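Local coordinates for hypothetical protein, IPT/TIG domain protein (Bacteroides ovatus, PDB 4HW6), which is of unknown function but probably serves as an auxiliary nutrient-binding, perhaps carbohydrate-binding, protein that joins an IPT/TIG domain to a six-bladed beta-propeller, at residues Asn108-Thr113 and Asp392-Ser397; Trp324-Gly329 and Val376-Gly381; Asp194-Asp199 and Thr207-Phe212; Met145-Ser150 and Val187-Asn192; Glu265-Asp270 and Gly307-Pro312. All coordinates share one frame; numbering follows the deposited sequence.

The five contacts lie in the beta-propeller. Contact 1 pairs the propeller's first strand, 109-115, with 393-394, in the blade where that strand also meets the last strand, 425-431, and the propeller closes. Between its segments come contacts 4, 3, 5 and 2, in that order. Contacts 3 and 4 touch, their centres about 12 Å apart, because strands 184-189 and 195-199 are neighbours in one blade; contact 4 joins that blade to the one before, and contact 5 bridges two later blades. Contact 2, its centre about 17 Å from that of contact 1, touches it through Leu-395 and Gly-381. Contacts 1 and 5, centres about 40 Å apart, lie on opposite sides of the chain's centre.

Contact 1: Asn108-Thr113 and Asp392-Ser397; sequences NYVVTT and DGELRS
Thr-113 OG1 gives a short hydrogen bond to Asp-392 OD2 (2.7 Å), meeting the syn lone pair of that oxygen, and the same hydroxyl is bonded to Tyr-390. The other carboxylate oxygen of Asp-392 forms a salt bridge with Arg-427, so the carboxylate ties three parts of the blade together. Next to it, Val-111 and Gly-393 form an antiparallel hydrogen-bonded pair: Val-111 N to Gly-393 O is short and nearly straight (2.8 Å, 167°), while Gly-393 N to Val-111 O is longer and more bent (3.0 Å, 139°). The backbone of Gly-393 is one in which a CB would jam against the preceding carbonyl oxygen, so the position calls for glycine. At the other end a water joins Tyr-109 O, Glu-394 OE1 and Leu-395 N. Packing completes the contact. Leu-395 reaches back with both branches, CD1 against Tyr-109 CB (3.8 Å) and CD2 against Val-111 CG2 (3.8 Å), and Tyr-379 lies beside both Tyr-109 and Leu-395. With 109-115 also paired to 425-431, this is the velcro closure of a beta-propeller, in which a strand from the start of the domain completes the last blade, here with 393-394 as an extra edge strand.

Contact 2: Trp324-Gly329 and Val376-Gly381; sequences WVDGMG and VTTYAG
The tight part of this contact is a set of hydrogen bonds around the buried side chain of Thr-378. Its OG1, placed beside the backbone N (chi1 -63°), donates to the syn lone pair of Asp-326 OD1 (2.8 Å) and accepts from Trp-324 NE1 (2.9 Å), the hydroxyl lying 22° out of the indole plane. Asp-326 OD1 also forms a salt bridge with Arg-368, which would probably favour the ionised carboxylate. Replacing Trp-324 by an alanine would probably leave the Thr-378 hydroxyl without its indole donor and take away the cation-pi contact with Arg-382. Alongside, Gly-327 and Val-376 form a hydrogen-bonded antiparallel pair, in which Val-376 N gives Gly-327 O an almost straight bond (2.8 Å, 176°) that arrives nearly along the C=O axis and Gly-327 N returns a longer one to Val-376 O (3.1 Å). The side of Asp-326 OD2 is looser: Thr-378 N reaches it only weakly (3.2 Å), and a water bridges the same two atoms, donating to OD2 at 2.7 Å. In this propeller blade strand 327-328 thus adds a short edge to strand 375-380, at whose far end Tyr-379 and Ala-380 both face Val-367 in a classic beta bulge.

Contact 3: Asp194-Asp199 and Thr207-Phe212; sequences DMVVVD and TGIYLF
Strands 195-199 and 207-212 run antiparallel at 159°, with five backbone hydrogen bonds; Tyr-210 N to Val-197 O (2.9 Å, 171°) is the straightest, whereas Asp-199 N meets Gly-208 O from above the carbonyl plane. On one face Val-196 and Ile-209 lie side by side, and CG1 of the first presses on CG2 of the second at 3.4 Å, closer than usual for two carbons. On the other face Val-197 CG2 meets Phe-212 CE1 (3.8 Å), and the selenium of selenomethionine Met-195 lies obliquely to that ring, 5.2 Å from its centroid, a Met-aromatic contact. Farther along, the Tyr-210 ring turns its edge to Asp-199 CB (3.7 Å from CE2) while Thr-207 CG2 sits over its centre. A serine in place of Tyr-210 would probably leave Asp-199 CB and the Thr-207 methyl without this cover. The hairpin fills the middle of a four-stranded propeller blade, flanked by 184-189 beyond 195-199 and by 221-226 beyond 207-212, while Val-196 and Ile-209 face strand 242-244.

Contact 4: Met145-Ser150 and Val187-Asn192; sequences MFDPNS and VNFTLN
Two neighbouring propeller blades meet here at the ends of strands 143-146 and 184-189; the touching parts, 145-148 and 187-189, run the same way, 8° apart, without pairing as sheet strands. Phe-189 packs between the two, its CG beside the backbone N (chi1 -68°). One face is covered by two CH-pi contacts: Pro-148 CD lies 3.8 Å and Asp-147 CA 4.0 Å from the ring centroid, both offset toward the rim. At the ring edge, in its plane, CG of selenomethionine Met-145 comes within 3.4 Å of Phe-189 CE1. Met-145 CG is anti to the backbone N (chi1 176°); the chain then bends, bringing SE to 3.8 Å from Asn-188 OD1, while its CB packs on Val-187 CG1 (3.9 Å). Asn-188 OD1 also accepts the hydrogen of Phe-189 N, and its ND2 is bonded to Cys-233 O, so the amide is held at both ends. The loop that presents Pro-148 is itself stiffened: a type I turn runs from Asp-147 to Ser-150, and Asp-147 OD1 takes Asn-149 N (2.9 Å) in an Asx turn. A water links Asn-149 OD1, within this turn, to Leu-191 O. Among the surrounding strands, Tyr-156 of 154-158 and Met-195 of 195-199 also touch Phe-189, and Phe-146 turns the other way, onto Ala-408 and Asp-410 of strand 404-410.

Contact 5: Glu265-Asp270 and Gly307-Pro312; sequences EEVMMD and GKLAVP
A classic beta bulge, with Glu-266 and Val-267 both facing Ile-252, puts a corner of one propeller blade against the loop that leads to strand 313-315 in the next. Val-267 CG1 takes the crowded place between the backbone N and the carbonyl carbon (chi1 73°), whereas CG2 is anti to the N and reaches Ala-310 O (3.5 Å). Leu-309 crosses the valine at about a right angle; with CG beside its own backbone N (chi1 -57°) and CD1 carried farther out, it packs CB on Val-267 CB (4.0 Å) and CD1 on Glu-266 CB (3.7 Å). The Pro-312 ring closes the far end, its CD 3.6 Å from Met-268 O. Glu-266 bends at chi2 (-82°), and its OE2 is held by Ser-254 and Lys-241. Water carries the polar link between the two segments: one molecule joins Glu-266 O to Leu-309 O, and another donates to both Glu-266 O and Glu-266 OE1 while accepting from Leu-309 N at 2.9 Å.

Contact 1: Asn108-Thr113 and Asp392-Ser397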
# COMPACT_ATOMS: atom_id res chain seq x y z
N ASN A 108 -3.23 14.77 7.74
CA ASN A 108 -4.19 13.87 7.15
C ASN A 108 -3.53 13.01 6.09
O ASN A 108 -2.49 13.39 5.51
CB ASN A 108 -5.32 14.66 6.51
CG ASN A 108 -6.13 15.43 7.54
OD1 ASN A 108 -6.57 16.55 7.27
ND2 ASN A 108 -6.31 14.84 8.72
N TYR A 109 -4.12 11.86 5.83
CA TYR A 109 -3.72 11.02 4.74
C TYR A 109 -4.49 11.49 3.54
O TYR A 109 -5.66 11.86 3.65
CB TYR A 109 -4.01 9.57 5.05
CG TYR A 109 -3.03 9.01 6.04
CD1 TYR A 109 -3.15 9.30 7.40
CD2 TYR A 109 -1.98 8.21 5.63
CE1 TYR A 109 -2.26 8.80 8.31
CE2 TYR A 109 -1.07 7.70 6.55
CZ TYR A 109 -1.22 8.01 7.89
OH TYR A 109 -0.35 7.51 8.81
N VAL A 110 -3.85 11.48 2.39
CA VAL A 110 -4.46 11.94 1.18
C VAL A 110 -4.16 10.94 0.07
O VAL A 110 -3.18 10.20 0.13
CB VAL A 110 -3.96 13.34 0.77
CG1 VAL A 110 -4.43 14.39 1.78
CG2 VAL A 110 -2.44 13.34 0.60
N VAL A 111 -5.05 10.91 -0.92
CA VAL A 111 -4.80 10.17 -2.14
C VAL A 111 -4.09 11.11 -3.10
O VAL A 111 -4.49 12.28 -3.27
CB VAL A 111 -6.09 9.63 -2.79
CG1 VAL A 111 -5.70 8.81 -4.02
CG2 VAL A 111 -6.93 8.80 -1.81
N THR A 112 -3.01 10.63 -3.72
CA THR A 112 -2.30 11.36 -4.76
C THR A 112 -2.13 10.43 -5.99
O THR A 112 -2.44 9.24 -5.93
CB THR A 112 -0.92 11.87 -4.31
OG1 THR A 112 -0.15 10.80 -3.76
CG2 THR A 112 -1.07 12.99 -3.31
N THR A 113 -1.63 10.98 -7.09
CA THR A 113 -1.32 10.18 -8.28
C THR A 113 0.18 9.97 -8.38
O THR A 113 0.93 10.93 -8.43
CB THR A 113 -1.90 10.83 -9.55
OG1 THR A 113 -3.33 10.95 -9.39
CG2 THR A 113 -1.57 9.99 -10.79
N ASP A 392 -8.01 13.51 -6.45
CA ASP A 392 -7.04 13.33 -5.41
C ASP A 392 -7.46 14.17 -4.21
O ASP A 392 -8.21 15.13 -4.37
CB ASP A 392 -5.64 13.69 -5.93
CG ASP A 392 -5.02 12.57 -6.80
OD1 ASP A 392 -5.26 11.39 -6.52
OD2 ASP A 392 -4.27 12.88 -7.73
N GLY A 393 -7.00 13.83 -3.01
CA GLY A 393 -7.26 14.65 -1.84
C GLY A 393 -7.60 13.79 -0.62
O GLY A 393 -7.20 12.62 -0.56
N GLU A 394 -8.38 14.36 0.30
CA GLU A 394 -8.69 13.73 1.58
C GLU A 394 -9.44 12.43 1.36
O GLU A 394 -10.31 12.35 0.49
CB GLU A 394 -9.56 14.64 2.46
CG GLU A 394 -9.01 16.01 2.78
CD GLU A 394 -7.86 15.98 3.77
OE1 GLU A 394 -7.93 15.18 4.73
OE2 GLU A 394 -6.89 16.77 3.58
N LEU A 395 -9.13 11.42 2.17
CA LEU A 395 -9.53 10.04 1.87
C LEU A 395 -11.01 9.83 1.63
O LEU A 395 -11.38 9.10 0.70
CB LEU A 395 -9.09 9.10 3.01
CG LEU A 395 -7.59 9.00 3.26
CD1 LEU A 395 -7.28 7.84 4.21
CD2 LEU A 395 -6.80 8.86 1.98
N ARG A 396 -11.84 10.43 2.48
CA ARG A 396 -13.29 10.18 2.44
C ARG A 396 -14.09 11.39 1.99
O ARG A 396 -15.17 11.24 1.42
CB ARG A 396 -13.78 9.71 3.82
CG ARG A 396 -13.25 8.34 4.29
CD ARG A 396 -13.81 7.19 3.51
NE ARG A 396 -15.27 7.19 3.51
CZ ARG A 396 -16.05 6.68 4.46
NH1 ARG A 396 -15.55 6.10 5.56
NH2 ARG A 396 -17.37 6.77 4.30
N SER A 397 -13.59 12.60 2.21
CA SER A 397 -14.38 13.80 1.85
C SER A 397 -14.21 14.18 0.39
O SER A 397 -15.11 14.79 -0.20
CB SER A 397 -14.02 14.98 2.76
OG SER A 397 -12.66 15.33 2.64
O HOH W 1 -8.19 12.42 4.70

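Contact 2: Trp324-Gly329 and Val376-Gly381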
# COMPACT_ATOMS: atom_id res chain seq x y z
N TRP A 324 -22.50 -1.43 -0.87
CA TRP A 324 -21.52 -0.68 -0.12
C TRP A 324 -22.13 -0.37 1.24
O TRP A 324 -22.83 0.63 1.42
CB TRP A 324 -21.09 0.61 -0.83
CG TRP A 324 -20.10 1.38 -0.01
CD1 TRP A 324 -18.85 1.00 0.30
CD2 TRP A 324 -20.33 2.61 0.65
NE1 TRP A 324 -18.25 1.94 1.09
CE2 TRP A 324 -19.14 2.95 1.32
CE3 TRP A 324 -21.43 3.48 0.72
CZ2 TRP A 324 -19.02 4.11 2.07
CZ3 TRP A 324 -21.30 4.64 1.47
CH2 TRP A 324 -20.09 4.95 2.12
N VAL A 325 -21.91 -1.28 2.19
CA VAL A 325 -22.44 -1.14 3.53
C VAL A 325 -21.32 -1.51 4.51
O VAL A 325 -20.85 -2.66 4.54
CB VAL A 325 -23.69 -2.02 3.77
CG1 VAL A 325 -24.17 -1.87 5.20
CG2 VAL A 325 -24.80 -1.69 2.77
N ASP A 326 -20.86 -0.53 5.27
CA ASP A 326 -19.90 -0.81 6.34
C ASP A 326 -20.64 -1.44 7.52
O ASP A 326 -21.84 -1.20 7.72
CB ASP A 326 -19.15 0.45 6.78
CG ASP A 326 -18.18 0.98 5.71
OD1 ASP A 326 -17.69 0.22 4.88
OD2 ASP A 326 -17.87 2.18 5.75
N GLY A 327 -19.94 -2.26 8.30
CA GLY A 327 -20.53 -2.83 9.49
C GLY A 327 -19.81 -4.10 9.91
O GLY A 327 -18.67 -4.35 9.52
N MSE A 328 -20.50 -4.90 10.72
CA MSE A 328 -19.88 -6.00 11.41
C MSE A 328 -20.12 -7.27 10.61
O MSE A 328 -21.27 -7.63 10.37
CB MSE A 328 -20.46 -6.13 12.81
CG MSE A 328 -19.84 -7.22 13.60
SE MSE A 328 -17.90 -6.86 13.93
CE MSE A 328 -18.13 -5.28 14.51
N GLY A 329 -19.04 -7.92 10.20
CA GLY A 329 -19.12 -9.24 9.58
C GLY A 329 -20.13 -9.35 8.45
O GLY A 329 -20.08 -8.61 7.47
N VAL A 376 -15.93 -4.21 8.92
CA VAL A 376 -15.55 -3.65 7.63
C VAL A 376 -15.80 -2.16 7.68
O VAL A 376 -16.91 -1.74 8.00
CB VAL A 376 -16.40 -4.22 6.48
CG1 VAL A 376 -16.01 -3.54 5.17
CG2 VAL A 376 -16.23 -5.74 6.40
N THR A 377 -14.76 -1.37 7.40
CA THR A 377 -14.90 0.10 7.35
C THR A 377 -14.31 0.58 6.03
O THR A 377 -13.52 -0.13 5.42
CB THR A 377 -14.17 0.77 8.52
OG1 THR A 377 -12.78 0.42 8.44
CG2 THR A 377 -14.77 0.34 9.87
N THR A 378 -14.74 1.73 5.55
CA THR A 378 -14.22 2.29 4.31
C THR A 378 -13.05 3.25 4.61
O THR A 378 -13.18 4.15 5.41
CB THR A 378 -15.34 2.94 3.50
OG1 THR A 378 -16.28 1.90 3.15
CG2 THR A 378 -14.78 3.61 2.21
N TYR A 379 -11.89 2.98 4.02
CA TYR A 379 -10.70 3.79 4.25
C TYR A 379 -10.59 4.98 3.30
O TYR A 379 -10.24 6.09 3.75
CB TYR A 379 -9.48 2.90 4.13
CG TYR A 379 -8.12 3.52 4.36
CD1 TYR A 379 -7.77 4.12 5.59
CD2 TYR A 379 -7.15 3.46 3.38
CE1 TYR A 379 -6.49 4.64 5.80
CE2 TYR A 379 -5.88 3.98 3.57
CZ TYR A 379 -5.56 4.57 4.76
OH TYR A 379 -4.28 5.07 4.91
N ALA A 380 -10.90 4.77 2.02
CA ALA A 380 -10.76 5.82 1.00
C ALA A 380 -11.74 5.64 -0.15
O ALA A 380 -12.05 4.51 -0.54
CB ALA A 380 -9.30 5.85 0.49
N GLY A 381 -12.18 6.77 -0.71
CA GLY A 381 -13.04 6.78 -1.90
C GLY A 381 -14.42 7.30 -1.61
O GLY A 381 -14.76 7.56 -0.45
O HOH W 2 -16.23 3.46 7.48

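Contact 3: Asp194-Asp199 and Thr207-Phe212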
# COMPACT_ATOMS: atom_id res chain seq x y z
N ASP A 194 11.67 -16.99 -6.19
CA ASP A 194 11.30 -17.09 -7.61
C ASP A 194 9.90 -16.50 -7.82
O ASP A 194 9.06 -16.52 -6.91
CB ASP A 194 11.37 -18.53 -8.10
CG ASP A 194 12.79 -19.10 -8.05
OD1 ASP A 194 13.76 -18.42 -8.48
OD2 ASP A 194 12.93 -20.24 -7.57
N MSE A 195 9.65 -15.94 -8.99
CA MSE A 195 8.36 -15.29 -9.26
C MSE A 195 7.37 -16.29 -9.85
O MSE A 195 7.67 -16.92 -10.83
CB MSE A 195 8.57 -14.15 -10.25
CG MSE A 195 7.35 -13.32 -10.52
SE MSE A 195 7.71 -12.12 -12.05
CE MSE A 195 8.86 -10.87 -11.13
N VAL A 196 6.19 -16.40 -9.25
CA VAL A 196 5.11 -17.26 -9.72
C VAL A 196 4.10 -16.40 -10.47
O VAL A 196 3.75 -15.31 -10.02
CB VAL A 196 4.37 -17.93 -8.53
CG1 VAL A 196 3.34 -18.95 -9.00
CG2 VAL A 196 5.38 -18.58 -7.59
N VAL A 197 3.67 -16.86 -11.64
CA VAL A 197 2.63 -16.17 -12.40
C VAL A 197 1.59 -17.20 -12.87
O VAL A 197 1.94 -18.24 -13.45
CB VAL A 197 3.20 -15.44 -13.63
CG1 VAL A 197 2.08 -14.74 -14.40
CG2 VAL A 197 4.29 -14.44 -13.24
N VAL A 198 0.33 -16.89 -12.62
CA VAL A 198 -0.76 -17.75 -13.03
C VAL A 198 -1.22 -17.36 -14.42
O VAL A 198 -1.43 -16.18 -14.68
CB VAL A 198 -1.94 -17.67 -12.03
CG1 VAL A 198 -3.17 -18.42 -12.57
CG2 VAL A 198 -1.49 -18.27 -10.71
N ASP A 199 -1.39 -18.33 -15.31
CA ASP A 199 -2.01 -18.12 -16.62
C ASP A 199 -3.42 -18.72 -16.55
O ASP A 199 -3.55 -19.91 -16.34
CB ASP A 199 -1.22 -18.85 -17.69
CG ASP A 199 -1.72 -18.58 -19.13
OD1 ASP A 199 -2.55 -17.65 -19.36
OD2 ASP A 199 -1.21 -19.28 -20.05
N THR A 207 -0.17 -25.47 -19.25
CA THR A 207 0.37 -24.91 -18.03
C THR A 207 -0.54 -23.82 -17.48
O THR A 207 -1.00 -22.95 -18.22
CB THR A 207 1.79 -24.33 -18.26
OG1 THR A 207 2.64 -25.38 -18.76
CG2 THR A 207 2.38 -23.72 -16.97
N GLY A 208 -0.79 -23.89 -16.18
CA GLY A 208 -1.53 -22.86 -15.49
C GLY A 208 -0.71 -22.03 -14.53
O GLY A 208 -1.12 -20.91 -14.17
N ILE A 209 0.42 -22.56 -14.09
CA ILE A 209 1.27 -21.84 -13.15
C ILE A 209 2.69 -21.91 -13.71
O ILE A 209 3.22 -22.99 -13.98
CB ILE A 209 1.22 -22.40 -11.72
CG1 ILE A 209 -0.22 -22.54 -11.25
CG2 ILE A 209 2.04 -21.49 -10.80
CD1 ILE A 209 -0.35 -23.06 -9.82
N TYR A 210 3.25 -20.73 -13.93
CA TYR A 210 4.59 -20.56 -14.46
C TYR A 210 5.50 -19.99 -13.38
O TYR A 210 5.00 -19.40 -12.41
CB TYR A 210 4.58 -19.58 -15.62
CG TYR A 210 3.96 -20.09 -16.88
CD1 TYR A 210 4.72 -20.82 -17.80
CD2 TYR A 210 2.62 -19.86 -17.18
CE1 TYR A 210 4.19 -21.29 -18.97
CE2 TYR A 210 2.07 -20.33 -18.38
CZ TYR A 210 2.86 -21.03 -19.27
OH TYR A 210 2.38 -21.54 -20.48
N LEU A 211 6.80 -20.18 -13.56
CA LEU A 211 7.81 -19.62 -12.67
C LEU A 211 8.85 -18.87 -13.48
O LEU A 211 9.30 -19.37 -14.52
CB LEU A 211 8.46 -20.76 -11.87
CG LEU A 211 9.51 -20.41 -10.81
CD1 LEU A 211 9.44 -21.39 -9.65
CD2 LEU A 211 10.90 -20.41 -11.42
N PHE A 212 9.26 -17.68 -13.00
CA PHE A 212 10.40 -16.97 -13.57
C PHE A 212 11.50 -16.97 -12.51
O PHE A 212 11.26 -16.54 -11.37
CB PHE A 212 10.05 -15.54 -13.97
CG PHE A 212 9.06 -15.45 -15.10
CD1 PHE A 212 7.67 -15.54 -14.85
CD2 PHE A 212 9.48 -15.28 -16.39
CE1 PHE A 212 6.77 -15.49 -15.89
CE2 PHE A 212 8.57 -15.22 -17.45
CZ PHE A 212 7.22 -15.33 -17.19

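Contact 4: Met145-Ser150 and Val187-Asn192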
# COMPACT_ATOMS: atom_id res chain seq x y z
N MSE A 145 2.48 -6.98 -6.57
CA MSE A 145 3.32 -7.63 -5.56
C MSE A 145 4.74 -7.05 -5.57
O MSE A 145 5.38 -6.94 -6.62
CB MSE A 145 3.34 -9.12 -5.89
CG MSE A 145 4.21 -9.97 -5.07
SE MSE A 145 3.40 -10.50 -3.40
CE MSE A 145 1.52 -10.24 -3.73
N PHE A 146 5.24 -6.68 -4.39
CA PHE A 146 6.65 -6.35 -4.25
C PHE A 146 7.48 -7.65 -4.29
O PHE A 146 7.07 -8.68 -3.74
CB PHE A 146 6.92 -5.62 -2.92
CG PHE A 146 6.71 -4.13 -2.97
CD1 PHE A 146 7.65 -3.32 -3.56
CD2 PHE A 146 5.61 -3.54 -2.37
CE1 PHE A 146 7.49 -1.95 -3.61
CE2 PHE A 146 5.45 -2.16 -2.40
CZ PHE A 146 6.38 -1.37 -3.02
N ASP A 147 8.65 -7.59 -4.91
CA ASP A 147 9.66 -8.63 -4.78
C ASP A 147 10.15 -8.60 -3.33
O ASP A 147 10.69 -7.59 -2.90
CB ASP A 147 10.78 -8.40 -5.78
CG ASP A 147 11.96 -9.37 -5.63
OD1 ASP A 147 12.03 -10.15 -4.65
OD2 ASP A 147 12.81 -9.33 -6.52
N PRO A 148 9.94 -9.69 -2.57
CA PRO A 148 10.31 -9.66 -1.14
C PRO A 148 11.81 -9.55 -0.83
O PRO A 148 12.19 -9.25 0.32
CB PRO A 148 9.75 -10.99 -0.61
CG PRO A 148 9.79 -11.88 -1.79
CD PRO A 148 9.42 -11.01 -2.97
N ASN A 149 12.67 -9.77 -1.83
CA ASN A 149 14.10 -9.61 -1.67
C ASN A 149 14.67 -8.30 -2.24
O ASN A 149 15.89 -8.17 -2.35
CB ASN A 149 14.82 -10.80 -2.30
CG ASN A 149 14.49 -12.09 -1.59
OD1 ASN A 149 13.86 -12.99 -2.15
ND2 ASN A 149 14.87 -12.16 -0.32
N SER A 150 13.79 -7.35 -2.56
CA SER A 150 14.13 -6.09 -3.23
C SER A 150 14.11 -4.89 -2.27
O SER A 150 14.37 -3.77 -2.71
CB SER A 150 13.15 -5.81 -4.41
OG SER A 150 11.85 -5.30 -4.00
N VAL A 187 0.21 -12.96 -9.37
CA VAL A 187 1.68 -13.00 -9.24
C VAL A 187 2.00 -13.14 -7.77
O VAL A 187 1.31 -12.57 -6.92
CB VAL A 187 2.37 -11.76 -9.87
CG1 VAL A 187 1.83 -10.45 -9.28
CG2 VAL A 187 3.88 -11.87 -9.72
N ASN A 188 3.00 -13.94 -7.46
CA ASN A 188 3.50 -14.08 -6.10
C ASN A 188 4.96 -14.51 -6.19
O ASN A 188 5.51 -14.57 -7.28
CB ASN A 188 2.65 -15.09 -5.31
CG ASN A 188 2.61 -14.79 -3.83
OD1 ASN A 188 3.61 -14.34 -3.22
ND2 ASN A 188 1.45 -15.03 -3.23
N PHE A 189 5.59 -14.76 -5.05
CA PHE A 189 6.96 -15.24 -5.00
C PHE A 189 7.06 -16.46 -4.09
O PHE A 189 6.42 -16.52 -3.02
CB PHE A 189 7.89 -14.13 -4.51
CG PHE A 189 8.02 -12.99 -5.49
CD1 PHE A 189 7.07 -12.00 -5.56
CD2 PHE A 189 9.10 -12.92 -6.34
CE1 PHE A 189 7.18 -10.99 -6.49
CE2 PHE A 189 9.21 -11.91 -7.26
CZ PHE A 189 8.25 -10.94 -7.34
N THR A 190 7.90 -17.39 -4.49
CA THR A 190 8.14 -18.59 -3.69
C THR A 190 9.05 -18.24 -2.51
O THR A 190 9.59 -17.13 -2.43
CB THR A 190 8.78 -19.71 -4.53
OG1 THR A 190 10.12 -19.34 -4.90
CG2 THR A 190 7.96 -20.02 -5.80
N LEU A 191 9.24 -19.18 -1.60
CA LEU A 191 10.15 -18.98 -0.46
C LEU A 191 11.59 -18.78 -0.94
O LEU A 191 12.37 -18.13 -0.25
CB LEU A 191 10.05 -20.12 0.54
CG LEU A 191 8.69 -20.30 1.22
CD1 LEU A 191 8.79 -21.36 2.31
CD2 LEU A 191 8.14 -18.98 1.75
N ASN A 192 11.94 -19.32 -2.11
CA ASN A 192 13.28 -19.11 -2.65
C ASN A 192 13.40 -17.77 -3.40
O ASN A 192 14.48 -17.39 -3.83
CB ASN A 192 13.70 -20.31 -3.50
CG ASN A 192 14.00 -21.54 -2.66
OD1 ASN A 192 14.37 -21.43 -1.49
ND2 ASN A 192 13.83 -22.72 -3.25
O HOH W 3 13.60 -15.44 -0.82

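Contact 5: Glu265-Asp270 and Gly307-Pro312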
# COMPACT_ATOMS: atom_id res chain seq x y z
N GLU A 265 -7.28 -31.55 -4.07
CA GLU A 265 -8.29 -31.10 -3.14
C GLU A 265 -7.70 -30.91 -1.75
O GLU A 265 -7.79 -31.81 -0.90
CB GLU A 265 -9.43 -32.12 -3.12
CG GLU A 265 -10.69 -31.62 -2.44
CD GLU A 265 -11.77 -32.69 -2.42
OE1 GLU A 265 -12.19 -33.13 -3.50
OE2 GLU A 265 -12.20 -33.06 -1.32
N GLU A 266 -7.09 -29.75 -1.50
CA GLU A 266 -6.68 -29.38 -0.13
C GLU A 266 -7.93 -29.29 0.73
O GLU A 266 -7.95 -29.80 1.84
CB GLU A 266 -5.90 -28.07 -0.08
CG GLU A 266 -4.49 -28.15 -0.69
CD GLU A 266 -3.46 -28.71 0.26
OE1 GLU A 266 -3.81 -29.05 1.42
OE2 GLU A 266 -2.27 -28.82 -0.14
N VAL A 267 -8.97 -28.65 0.20
CA VAL A 267 -10.28 -28.61 0.86
C VAL A 267 -11.35 -28.26 -0.15
O VAL A 267 -11.07 -27.57 -1.12
CB VAL A 267 -10.28 -27.59 2.04
CG1 VAL A 267 -10.27 -26.15 1.54
CG2 VAL A 267 -11.44 -27.85 3.01
N MSE A 268 -12.57 -28.74 0.07
CA MSE A 268 -13.70 -28.33 -0.78
C MSE A 268 -14.09 -26.89 -0.46
O MSE A 268 -13.95 -26.43 0.68
CB MSE A 268 -14.94 -29.22 -0.54
CG MSE A 268 -14.77 -30.66 -0.97
SE MSE A 268 -14.36 -30.85 -2.85
CE MSE A 268 -15.82 -29.91 -3.75
N MSE A 269 -14.60 -26.20 -1.47
CA MSE A 269 -15.20 -24.89 -1.31
C MSE A 269 -16.67 -24.98 -1.67
O MSE A 269 -17.12 -25.93 -2.32
CB MSE A 269 -14.50 -23.84 -2.18
CG MSE A 269 -13.18 -23.36 -1.62
SE MSE A 269 -12.31 -22.04 -2.79
CE MSE A 269 -13.72 -20.69 -2.68
N ASP A 270 -17.44 -24.00 -1.23
CA ASP A 270 -18.87 -24.02 -1.44
C ASP A 270 -19.29 -23.37 -2.77
O ASP A 270 -20.47 -23.34 -3.10
CB ASP A 270 -19.60 -23.39 -0.25
CG ASP A 270 -19.34 -21.89 -0.11
OD1 ASP A 270 -18.68 -21.25 -0.95
OD2 ASP A 270 -19.82 -21.34 0.90
N GLY A 307 -0.99 -30.23 8.55
CA GLY A 307 -0.71 -29.56 7.29
C GLY A 307 -1.97 -29.39 6.44
O GLY A 307 -1.87 -29.07 5.26
N LYS A 308 -3.14 -29.62 7.02
CA LYS A 308 -4.39 -29.58 6.27
C LYS A 308 -5.19 -28.32 6.51
O LYS A 308 -5.11 -27.70 7.57
CB LYS A 308 -5.24 -30.81 6.60
CG LYS A 308 -4.59 -32.10 6.10
CD LYS A 308 -5.54 -33.28 6.16
CE LYS A 308 -4.87 -34.53 5.59
NZ LYS A 308 -5.67 -35.76 5.85
N LEU A 309 -5.99 -27.99 5.50
CA LEU A 309 -6.94 -26.88 5.57
C LEU A 309 -8.27 -27.29 6.18
O LEU A 309 -8.79 -28.37 5.90
CB LEU A 309 -7.18 -26.28 4.18
CG LEU A 309 -5.97 -25.77 3.38
CD1 LEU A 309 -6.40 -25.11 2.07
CD2 LEU A 309 -5.20 -24.77 4.22
N ALA A 310 -8.85 -26.42 6.99
CA ALA A 310 -10.18 -26.62 7.53
C ALA A 310 -11.24 -26.13 6.55
O ALA A 310 -10.95 -25.44 5.55
CB ALA A 310 -10.33 -25.92 8.88
N VAL A 311 -12.50 -26.47 6.86
CA VAL A 311 -13.63 -26.00 6.07
C VAL A 311 -13.62 -24.46 6.11
O VAL A 311 -13.58 -23.87 7.21
CB VAL A 311 -14.96 -26.53 6.63
CG1 VAL A 311 -16.13 -25.85 5.93
CG2 VAL A 311 -15.04 -28.06 6.44
N PRO A 312 -13.62 -23.81 4.94
CA PRO A 312 -13.69 -22.33 4.96
C PRO A 312 -15.00 -21.83 5.49
O PRO A 312 -16.04 -22.48 5.32
CB PRO A 312 -13.58 -21.94 3.49
CG PRO A 312 -12.90 -23.11 2.85
CD PRO A 312 -13.44 -24.32 3.57
O HOH W 4 -5.69 -29.84 3.26
O HOH W 5 -8.93 -30.59 4.37
O HOH W 6 -2.06 -31.16 2.48